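Local coordinates for chitinase (Paenibacillus sp. FPU-7, PDB 5GZT), which probably hydrolyses the beta-1,4 linkages between N-acetylglucosamine units of chitin and chitodextrins at random internal positions, at residues W286-K291 with N341-S346; T462-V467 with V514-N519; A499-T504 with A609-Q614. All blocks are in the same frame, centred on the assembly; numbering follows the deposited sequence.

Contact 1 (W286-K291 with N341-S346); sequences WVDWAK and NNPDES
Asp288 lies against the ring of Pro343, the two side chains crossing at about a right angle. Its CB comes 4.0 Å from CG of Pro343, and its CG comes 3.9 Å from that same proline carbon. The carboxylate carbon CG stands anti to the backbone N (chi1 179°), which sets it beside the carbonyl carbon, where OD1 can take the N-H groups of the turn that follows. OD1 is the busy oxygen: it accepts a nearly straight bond from N of Lys291, 3.1 Å away and well above the carboxylate plane, which makes an Asx motif, with a weak second bond from N of Ala290. OD2 forms the salt bridge, 2.9 Å from NZ of Lys291, which arrives on the syn side, somewhat out of the carboxylate plane; OD2 also meets CG of Pro343 in van der Waals contact.

The polar link to the other segment runs through a water. It donates to OD1 of Asp288, accepts from N of Ala290 and accepts from OG of Ser346, which also touches CB of Ala290 at 3.5 Å. At the opposite end, the amide oxygen OD1 of Asn342 makes a close approach, 3.3 Å, to the backbone carbon CA of Trp286. ND2 of Asn342 gives a 3.0 Å bond to OD2 of Asp344 and another to the carbonyl of Ala285, just before the loop segment; together they probably keep the amide from turning.

Pro343, centre of an inverse gamma turn, occupies the N-cap position of helix 344-352. The contact therefore fastens the loop leaving strand 264-284 to the start of that helix at the protein surface; Asn347, the residue after Ser346, bonds backbone atoms of Val287 and Trp289, and Trp325 of helix 323-326 packs on Trp286 and Asn342.

Contact 2 (T462-V467 with V514-N519); sequences TYTDSV and VKLYLN
The methyl CG2 of Thr464 is the tight spot: it sits 3.5 Å from CD2 of Leu516 and 3.5 Å from CE1 of Tyr517, touching an aliphatic branch and, on an adjacent side, a ring. Thr464 and Leu516 meet tip to tip, OG1 also touching both leucine methyls. The methyl can face helix 510-519 because it is anti to the threonine carbonyl carbon, while OG1 bonds back to the carbonyl of Lys461. Deeper in, Tyr463 and Tyr517 cross at about a right angle, and OH of Tyr517 comes 3.2 Å from CD1 of Tyr463. That hydroxyl is buried but satisfied, bonded to the carbonyl of Gly458. In the TIM barrel of this family 18 glycosidase, the two tyrosines also rest on strand 452-457 through Ala457, so the short helix 461-464 and helix 510-519 are packed against the barrel's strands as well as each other. The other side is looser: Leu516 is partly exposed, whereas Thr464 and the two tyrosines are buried. With an alanine in place of Leu516, a gap would probably open at the threonine tip, where CG2 and OG1 would lose the two leucine methyls.

Contact 3 (A499-T504 with A609-Q614); sequences AVYSAT and AEYIKQ
Tyr501 and Tyr611 bring their rings together obliquely, with centroids 5.7 Å apart and planes at 70°. On one face of the Tyr501 ring lies CG1 of its own neighbour Val500, 3.5 Å above the plane and displaced toward the rim. At the edge of the Tyr611 ring, in its plane, sits OH of Tyr501, 3.6 Å from CD2. The ring carbon CE1 of Tyr501 reaches the same corner, 3.7 Å from CD2 of Tyr611, so one side of the helix tyrosine is met by both the hydroxyl and the ring of the loop tyrosine.

Val500 fills in next to this pair. Its CG1, anti to the backbone N (chi1 -174°), stands 4.0 Å from CB of Tyr611 as the two side chains run antiparallel alongside each other. A single methyl therefore packs against both tyrosines.

The setting is the outer layer of a family 18 TIM barrel: the long loop between strand 478-481 and helix 510-519 is laid against helix 602-614, whose following strand 619-623 belongs to the barrel wall. Helix 510-519 joins in directly, for OH of Tyr611 is hydrogen-bonded to Asp511, and Val510 and Val514 touch the Tyr611 side chain. That bond anchors the far end of a buried ring, whose rotation is left to the packing of Val500, Tyr501, Val510 and Val514. Backbone bonds of Ala499 with Val510 and of Val500 with Asp511 hold the loop to the same helix.

Toward solvent the packing thins. Gln614 is exposed, and its extended side chain crosses that of Tyr501 at about a right angle, a loose approach of 4.2 Å from NE2 of Gln614 to OH of Tyr501; Lys586, on the loop side, touches Tyr501 as well.

All three contacts belong to the first of two family 18 regions in the chain. Contacts 2 and 3 are neighbours, with centres 17 Å apart, and helix 510-519 joins them: CB of Val514 meets OH of Tyr611 at 3.7 Å, while Leu516 and Tyr517, further along, face 462-467. Their segments alternate along the chain, 462-467, 499-504, 514-519, 609-614. Contact 1 comes earlier in sequence and stands apart, its centre 36 Å from that of contact 2 and 35 Å from that of contact 3, with nearest atoms about 18 and 21 Å away. The sodium ion is bound by Glu44, Thr50, Phe52 and Ser72, none of which belongs to these contacts.

Contact 1 (W286-K291 with N341-S346)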
loop_
_atom_site.group_PDB
_atom_site.type_symbol
_atom_site.label_atom_id
_atom_site.label_comp_id
_atom_site.label_asym_id
_atom_site.label_seq_id
_atom_site.Cartn_x
_atom_site.Cartn_y
_atom_site.Cartn_z
ATOM N N TRP B 286 18.752 2.529 3.491
ATOM C CA TRP B 286 20.140 2.063 3.550
ATOM C C TRP B 286 20.477 1.187 2.377
ATOM O O TRP B 286 21.529 0.616 2.353
ATOM C CB TRP B 286 20.421 1.336 4.891
ATOM C CG TRP B 286 19.355 0.393 5.394
ATOM C CD1 TRP B 286 19.169 -0.919 5.040
ATOM C CD2 TRP B 286 18.336 0.682 6.360
ATOM N NE1 TRP B 286 18.093 -1.464 5.739
ATOM C CE2 TRP B 286 17.538 -0.488 6.502
ATOM C CE3 TRP B 286 17.982 1.832 7.072
ATOM C CZ2 TRP B 286 16.467 -0.563 7.394
ATOM C CZ3 TRP B 286 16.902 1.787 7.908
ATOM C CH2 TRP B 286 16.155 0.598 8.080
ATOM N N VAL B 287 19.552 0.986 1.450
ATOM C CA VAL B 287 19.904 0.438 0.153
ATOM C C VAL B 287 20.168 1.640 -0.756
ATOM O O VAL B 287 19.462 2.715 -0.678
ATOM C CB VAL B 287 18.757 -0.470 -0.389
ATOM C CG1 VAL B 287 18.983 -0.925 -1.830
ATOM C CG2 VAL B 287 18.580 -1.664 0.534
ATOM N N ASP B 288 21.147 1.458 -1.629
ATOM C CA ASP B 288 21.466 2.471 -2.617
ATOM C C ASP B 288 20.622 2.232 -3.800
ATOM O O ASP B 288 20.926 1.391 -4.628
ATOM C CB ASP B 288 22.967 2.457 -2.931
ATOM C CG ASP B 288 23.372 3.487 -3.972
ATOM O OD1 ASP B 288 22.545 3.998 -4.779
ATOM O OD2 ASP B 288 24.550 3.766 -3.956
ATOM N N TRP B 289 19.493 2.946 -3.866
ATOM C CA TRP B 289 18.502 2.640 -4.851
ATOM C C TRP B 289 18.941 2.967 -6.242
ATOM O O TRP B 289 18.447 2.340 -7.182
ATOM C CB TRP B 289 17.130 3.252 -4.513
ATOM C CG TRP B 289 16.560 2.486 -3.394
ATOM C CD1 TRP B 289 16.446 2.869 -2.109
ATOM C CD2 TRP B 289 16.117 1.137 -3.456
ATOM N NE1 TRP B 289 15.968 1.842 -1.350
ATOM C CE2 TRP B 289 15.744 0.763 -2.158
ATOM C CE3 TRP B 289 15.997 0.206 -4.500
ATOM C CZ2 TRP B 289 15.253 -0.500 -1.848
ATOM C CZ3 TRP B 289 15.486 -1.050 -4.209
ATOM C CH2 TRP B 289 15.118 -1.398 -2.872
ATOM N N ALA B 290 19.902 3.906 -6.419
ATOM C CA ALA B 290 20.326 4.229 -7.763
ATOM C C ALA B 290 21.181 3.106 -8.318
ATOM O O ALA B 290 21.034 2.781 -9.508
ATOM C CB ALA B 290 21.070 5.573 -7.824
ATOM N N LYS B 291 22.063 2.511 -7.504
ATOM C CA LYS B 291 22.858 1.324 -7.955
ATOM C C LYS B 291 22.098 -0.044 -7.918
ATOM O O LYS B 291 22.667 -1.093 -8.240
ATOM C CB LYS B 291 24.026 1.052 -7.048
ATOM C CG LYS B 291 25.146 2.049 -6.899
ATOM C CD LYS B 291 26.062 1.458 -5.783
ATOM C CE LYS B 291 27.413 2.149 -5.587
ATOM N NZ LYS B 291 27.195 3.581 -5.247
ATOM N N ASN B 341 27.989 7.852 4.765
ATOM C CA ASN B 341 27.746 8.245 3.376
ATOM C C ASN B 341 26.437 7.767 2.757
ATOM O O ASN B 341 26.275 7.714 1.484
ATOM C CB ASN B 341 28.917 7.781 2.481
ATOM C CG ASN B 341 30.274 8.258 3.014
ATOM O OD1 ASN B 341 30.356 9.298 3.624
ATOM N ND2 ASN B 341 31.330 7.473 2.797
ATOM N N ASN B 342 25.468 7.439 3.595
ATOM C CA ASN B 342 24.205 6.887 3.047
ATOM C C ASN B 342 23.586 7.838 2.000
ATOM O O ASN B 342 23.352 8.968 2.292
ATOM C CB ASN B 342 23.220 6.638 4.187
ATOM C CG ASN B 342 22.091 5.751 3.740
ATOM O OD1 ASN B 342 22.334 4.583 3.417
ATOM N ND2 ASN B 342 20.907 6.352 3.525
ATOM N N PRO B 343 23.319 7.377 0.783
ATOM C CA PRO B 343 22.868 8.227 -0.287
ATOM C C PRO B 343 21.377 8.616 -0.327
ATOM O O PRO B 343 20.693 8.349 -1.305
ATOM C CB PRO B 343 23.210 7.396 -1.506
ATOM C CG PRO B 343 22.930 6.028 -1.033
ATOM C CD PRO B 343 23.481 5.992 0.320
ATOM N N ASP B 344 20.953 9.351 0.684
ATOM C CA ASP B 344 19.563 9.652 0.889
ATOM C C ASP B 344 18.960 10.486 -0.233
ATOM O O ASP B 344 17.807 10.195 -0.723
ATOM C CB ASP B 344 19.327 10.256 2.268
ATOM C CG ASP B 344 19.425 9.234 3.369
ATOM O OD1 ASP B 344 18.464 8.379 3.536
ATOM O OD2 ASP B 344 20.494 9.256 4.047
ATOM N N GLU B 345 19.743 11.453 -0.717
ATOM C CA GLU B 345 19.224 12.370 -1.713
ATOM C C GLU B 345 19.129 11.667 -3.026
ATOM O O GLU B 345 18.124 11.802 -3.735
ATOM C CB GLU B 345 20.074 13.658 -1.797
ATOM C CG GLU B 345 20.097 14.419 -0.467
ATOM C CD GLU B 345 20.372 15.928 -0.572
ATOM O OE1 GLU B 345 21.084 16.362 -1.521
ATOM O OE2 GLU B 345 19.897 16.673 0.336
ATOM N N SER B 346 20.152 10.920 -3.383
ATOM C CA SER B 346 20.034 10.052 -4.550
ATOM C C SER B 346 18.790 9.076 -4.444
ATOM O O SER B 346 18.025 8.864 -5.403
ATOM C CB SER B 346 21.305 9.204 -4.648
ATOM O OG SER B 346 21.283 8.478 -5.848
HETATM O O HOH W 1 20.806 5.989 -4.554
#

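Contact 2 (T462-V467 with V514-N519)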
loop_
_atom_site.group_PDB
_atom_site.type_symbol
_atom_site.label_atom_id
_atom_site.label_comp_id
_atom_site.label_asym_id
_atom_site.label_seq_id
_atom_site.Cartn_x
_atom_site.Cartn_y
_atom_site.Cartn_z
ATOM N N THR B 462 -0.013 -2.847 25.685
ATOM C CA THR B 462 0.855 -1.783 26.225
ATOM C C THR B 462 0.893 -0.573 25.324
ATOM O O THR B 462 0.743 0.575 25.778
ATOM C CB THR B 462 2.274 -2.276 26.436
ATOM O OG1 THR B 462 2.247 -3.449 27.253
ATOM C CG2 THR B 462 3.133 -1.226 27.115
ATOM N N TYR B 463 1.050 -0.803 24.037
ATOM C CA TYR B 463 1.003 0.305 23.114
ATOM C C TYR B 463 -0.360 1.053 23.106
ATOM O O TYR B 463 -0.369 2.259 23.093
ATOM C CB TYR B 463 1.338 -0.131 21.669
ATOM C CG TYR B 463 1.352 1.040 20.734
ATOM C CD1 TYR B 463 0.213 1.441 20.137
ATOM C CD2 TYR B 463 2.536 1.804 20.499
ATOM C CE1 TYR B 463 0.184 2.573 19.314
ATOM C CE2 TYR B 463 2.513 2.930 19.678
ATOM C CZ TYR B 463 1.329 3.331 19.111
ATOM O OH TYR B 463 1.224 4.382 18.212
ATOM N N THR B 464 -1.480 0.358 23.005
ATOM C CA THR B 464 -2.812 1.000 22.962
ATOM C C THR B 464 -3.139 1.842 24.276
ATOM O O THR B 464 -3.802 2.897 24.237
ATOM C CB THR B 464 -3.922 -0.048 22.688
ATOM O OG1 THR B 464 -3.766 -1.135 23.566
ATOM C CG2 THR B 464 -3.812 -0.561 21.256
ATOM N N ASP B 465 -2.634 1.314 25.381
ATOM C CA ASP B 465 -2.641 1.937 26.714
ATOM C C ASP B 465 -1.747 3.171 26.817
ATOM O O ASP B 465 -1.895 3.921 27.760
ATOM C CB ASP B 465 -2.139 0.946 27.763
ATOM C CG ASP B 465 -3.188 -0.083 28.179
ATOM O OD1 ASP B 465 -4.392 0.013 27.869
ATOM O OD2 ASP B 465 -2.781 -1.002 28.881
ATOM N N SER B 466 -0.836 3.373 25.860
ATOM C CA SER B 466 0.142 4.443 25.888
ATOM C C SER B 466 -0.201 5.579 24.945
ATOM O O SER B 466 0.517 6.585 24.915
ATOM C CB SER B 466 1.527 3.881 25.527
ATOM O OG SER B 466 1.927 2.882 26.469
ATOM N N VAL B 467 -1.291 5.457 24.199
ATOM C CA VAL B 467 -1.669 6.489 23.254
ATOM C C VAL B 467 -3.184 6.691 23.337
ATOM O O VAL B 467 -3.893 5.901 23.987
ATOM C CB VAL B 467 -1.246 6.174 21.782
ATOM C CG1 VAL B 467 0.250 5.888 21.648
ATOM C CG2 VAL B 467 -2.013 4.980 21.251
ATOM N N VAL B 514 -6.350 -6.331 15.288
ATOM C CA VAL B 514 -7.385 -5.593 14.670
ATOM C C VAL B 514 -8.584 -5.530 15.629
ATOM O O VAL B 514 -9.215 -4.473 15.723
ATOM C CB VAL B 514 -7.802 -6.184 13.330
ATOM C CG1 VAL B 514 -9.105 -5.566 12.835
ATOM C CG2 VAL B 514 -6.667 -5.985 12.276
ATOM N N LYS B 515 -8.829 -6.601 16.386
ATOM C CA LYS B 515 -9.961 -6.645 17.305
ATOM C C LYS B 515 -9.664 -5.642 18.461
ATOM O O LYS B 515 -10.565 -4.961 18.891
ATOM C CB LYS B 515 -10.191 -8.027 17.836
ATOM C CG LYS B 515 -10.903 -8.919 16.849
ATOM C CD LYS B 515 -10.909 -10.374 17.369
ATOM C CE LYS B 515 -11.741 -11.194 16.427
ATOM N NZ LYS B 515 -11.703 -12.670 16.482
ATOM N N LEU B 516 -8.417 -5.566 18.918
ATOM C CA LEU B 516 -8.021 -4.626 19.948
ATOM C C LEU B 516 -8.235 -3.196 19.501
ATOM O O LEU B 516 -8.824 -2.382 20.234
ATOM C CB LEU B 516 -6.583 -4.848 20.428
ATOM C CG LEU B 516 -5.903 -3.784 21.296
ATOM C CD1 LEU B 516 -6.444 -3.816 22.764
ATOM C CD2 LEU B 516 -4.405 -4.017 21.286
ATOM N N TYR B 517 -7.817 -2.883 18.304
ATOM C CA TYR B 517 -7.947 -1.559 17.776
ATOM C C TYR B 517 -9.431 -1.185 17.553
ATOM O O TYR B 517 -9.871 -0.091 18.008
ATOM C CB TYR B 517 -7.086 -1.321 16.522
ATOM C CG TYR B 517 -5.674 -0.955 16.860
ATOM C CD1 TYR B 517 -4.802 -1.887 17.416
ATOM C CD2 TYR B 517 -5.228 0.358 16.728
ATOM C CE1 TYR B 517 -3.550 -1.530 17.860
ATOM C CE2 TYR B 517 -3.990 0.707 17.151
ATOM C CZ TYR B 517 -3.151 -0.228 17.700
ATOM O OH TYR B 517 -1.854 0.177 18.051
ATOM N N LEU B 518 -10.200 -2.074 16.912
ATOM C CA LEU B 518 -11.625 -1.810 16.697
ATOM C C LEU B 518 -12.361 -1.616 18.060
ATOM O O LEU B 518 -13.187 -0.758 18.190
ATOM C CB LEU B 518 -12.299 -2.909 15.930
ATOM C CG LEU B 518 -11.918 -3.204 14.482
ATOM C CD1 LEU B 518 -12.625 -4.472 14.049
ATOM C CD2 LEU B 518 -12.303 -2.081 13.558
ATOM N N ASN B 519 -11.982 -2.390 19.046
ATOM C CA ASN B 519 -12.523 -2.299 20.371
ATOM C C ASN B 519 -12.204 -1.002 21.109
ATOM O O ASN B 519 -12.874 -0.702 22.101
ATOM C CB ASN B 519 -12.030 -3.489 21.214
ATOM C CG ASN B 519 -12.847 -4.793 20.942
ATOM O OD1 ASN B 519 -13.928 -4.753 20.336
ATOM N ND2 ASN B 519 -12.321 -5.951 21.390
#

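Contact 3 (A499-T504 with A609-Q614)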
loop_
_atom_site.group_PDB
_atom_site.type_symbol
_atom_site.label_atom_id
_atom_site.label_comp_id
_atom_site.label_asym_id
_atom_site.label_seq_id
_atom_site.Cartn_x
_atom_site.Cartn_y
_atom_site.Cartn_z
ATOM N N ALA B 499 1.181 -14.056 12.150
ATOM C CA ALA B 499 0.013 -14.830 11.689
ATOM C C ALA B 499 -1.268 -14.043 11.554
ATOM O O ALA B 499 -1.474 -13.079 12.301
ATOM C CB ALA B 499 -0.214 -15.965 12.642
ATOM N N VAL B 500 -2.123 -14.476 10.637
ATOM C CA VAL B 500 -3.401 -13.845 10.441
ATOM C C VAL B 500 -4.339 -14.117 11.662
ATOM O O VAL B 500 -5.010 -13.200 12.093
ATOM C CB VAL B 500 -4.135 -14.354 9.194
ATOM C CG1 VAL B 500 -5.374 -13.578 8.967
ATOM C CG2 VAL B 500 -3.311 -14.214 7.953
ATOM N N TYR B 501 -4.480 -15.356 12.087
ATOM C CA TYR B 501 -5.370 -15.751 13.168
ATOM C C TYR B 501 -4.625 -16.322 14.363
ATOM O O TYR B 501 -3.531 -16.929 14.200
ATOM C CB TYR B 501 -6.463 -16.782 12.723
ATOM C CG TYR B 501 -7.314 -16.300 11.573
ATOM C CD1 TYR B 501 -8.379 -15.405 11.761
ATOM C CD2 TYR B 501 -6.984 -16.652 10.261
ATOM C CE1 TYR B 501 -9.132 -14.932 10.686
ATOM C CE2 TYR B 501 -7.708 -16.167 9.168
ATOM C CZ TYR B 501 -8.740 -15.297 9.370
ATOM O OH TYR B 501 -9.371 -14.852 8.271
ATOM N N SER B 502 -5.251 -16.198 15.550
ATOM C CA SER B 502 -4.719 -16.809 16.762
ATOM C C SER B 502 -5.285 -18.200 16.857
ATOM O O SER B 502 -6.487 -18.400 17.034
ATOM C CB SER B 502 -5.144 -16.037 18.030
ATOM O OG SER B 502 -4.789 -14.701 17.985
ATOM N N ALA B 503 -4.398 -19.178 16.809
ATOM C CA ALA B 503 -4.752 -20.554 16.830
ATOM C C ALA B 503 -4.828 -21.146 18.209
ATOM O O ALA B 503 -5.505 -22.148 18.403
ATOM C CB ALA B 503 -3.703 -21.337 16.032
ATOM N N THR B 504 -4.072 -20.584 19.129
ATOM C CA THR B 504 -4.096 -20.918 20.526
ATOM C C THR B 504 -4.243 -19.612 21.313
ATOM O O THR B 504 -4.006 -18.481 20.823
ATOM C CB THR B 504 -2.777 -21.648 20.985
ATOM O OG1 THR B 504 -1.590 -20.884 20.625
ATOM C CG2 THR B 504 -2.718 -22.993 20.378
ATOM N N ALA B 609 -4.573 -10.697 2.877
ATOM C CA ALA B 609 -5.340 -9.920 1.949
ATOM C C ALA B 609 -6.858 -10.239 2.062
ATOM O O ALA B 609 -7.705 -9.296 2.035
ATOM C CB ALA B 609 -4.856 -10.152 0.502
ATOM N N GLU B 610 -7.219 -11.510 2.152
ATOM C CA GLU B 610 -8.591 -11.866 2.321
ATOM C C GLU B 610 -9.153 -11.381 3.689
ATOM O O GLU B 610 -10.299 -10.941 3.775
ATOM C CB GLU B 610 -8.870 -13.336 2.016
ATOM C CG GLU B 610 -8.485 -13.815 0.614
ATOM C CD GLU B 610 -9.202 -13.083 -0.569
ATOM O OE1 GLU B 610 -10.311 -12.554 -0.353
ATOM O OE2 GLU B 610 -8.660 -13.014 -1.725
ATOM N N TYR B 611 -8.366 -11.372 4.739
ATOM C CA TYR B 611 -8.843 -10.828 5.984
ATOM C C TYR B 611 -9.172 -9.327 5.856
ATOM O O TYR B 611 -10.172 -8.880 6.346
ATOM C CB TYR B 611 -7.819 -11.047 7.061
ATOM C CG TYR B 611 -8.209 -10.619 8.423
ATOM C CD1 TYR B 611 -8.010 -9.316 8.852
ATOM C CD2 TYR B 611 -8.819 -11.497 9.296
ATOM C CE1 TYR B 611 -8.389 -8.931 10.137
ATOM C CE2 TYR B 611 -9.135 -11.139 10.575
ATOM C CZ TYR B 611 -8.987 -9.813 10.964
ATOM O OH TYR B 611 -9.315 -9.422 12.248
ATOM N N ILE B 612 -8.308 -8.604 5.179
ATOM C CA ILE B 612 -8.433 -7.203 4.963
ATOM C C ILE B 612 -9.736 -6.950 4.209
ATOM O O ILE B 612 -10.549 -6.118 4.628
ATOM C CB ILE B 612 -7.240 -6.665 4.129
ATOM C CG1 ILE B 612 -5.969 -6.481 5.047
ATOM C CG2 ILE B 612 -7.636 -5.330 3.411
ATOM C CD1 ILE B 612 -4.693 -6.508 4.234
ATOM N N LYS B 613 -9.945 -7.648 3.110
ATOM C CA LYS B 613 -11.179 -7.450 2.331
ATOM C C LYS B 613 -12.419 -7.820 3.106
ATOM O O LYS B 613 -13.421 -7.056 3.025
ATOM C CB LYS B 613 -11.157 -8.215 1.032
ATOM C CG LYS B 613 -9.960 -7.829 0.197
ATOM C CD LYS B 613 -10.121 -8.073 -1.284
ATOM C CE LYS B 613 -10.168 -9.525 -1.625
ATOM N NZ LYS B 613 -10.833 -9.654 -2.970
ATOM N N GLN B 614 -12.355 -8.938 3.841
ATOM C CA GLN B 614 -13.470 -9.428 4.649
ATOM C C GLN B 614 -13.845 -8.433 5.734
ATOM O O GLN B 614 -15.022 -8.373 6.081
ATOM C CB GLN B 614 -13.221 -10.807 5.331
ATOM C CG GLN B 614 -13.206 -11.967 4.311
ATOM C CD GLN B 614 -12.744 -13.333 4.871
ATOM O OE1 GLN B 614 -12.396 -14.277 4.102
ATOM N NE2 GLN B 614 -12.727 -13.448 6.197
#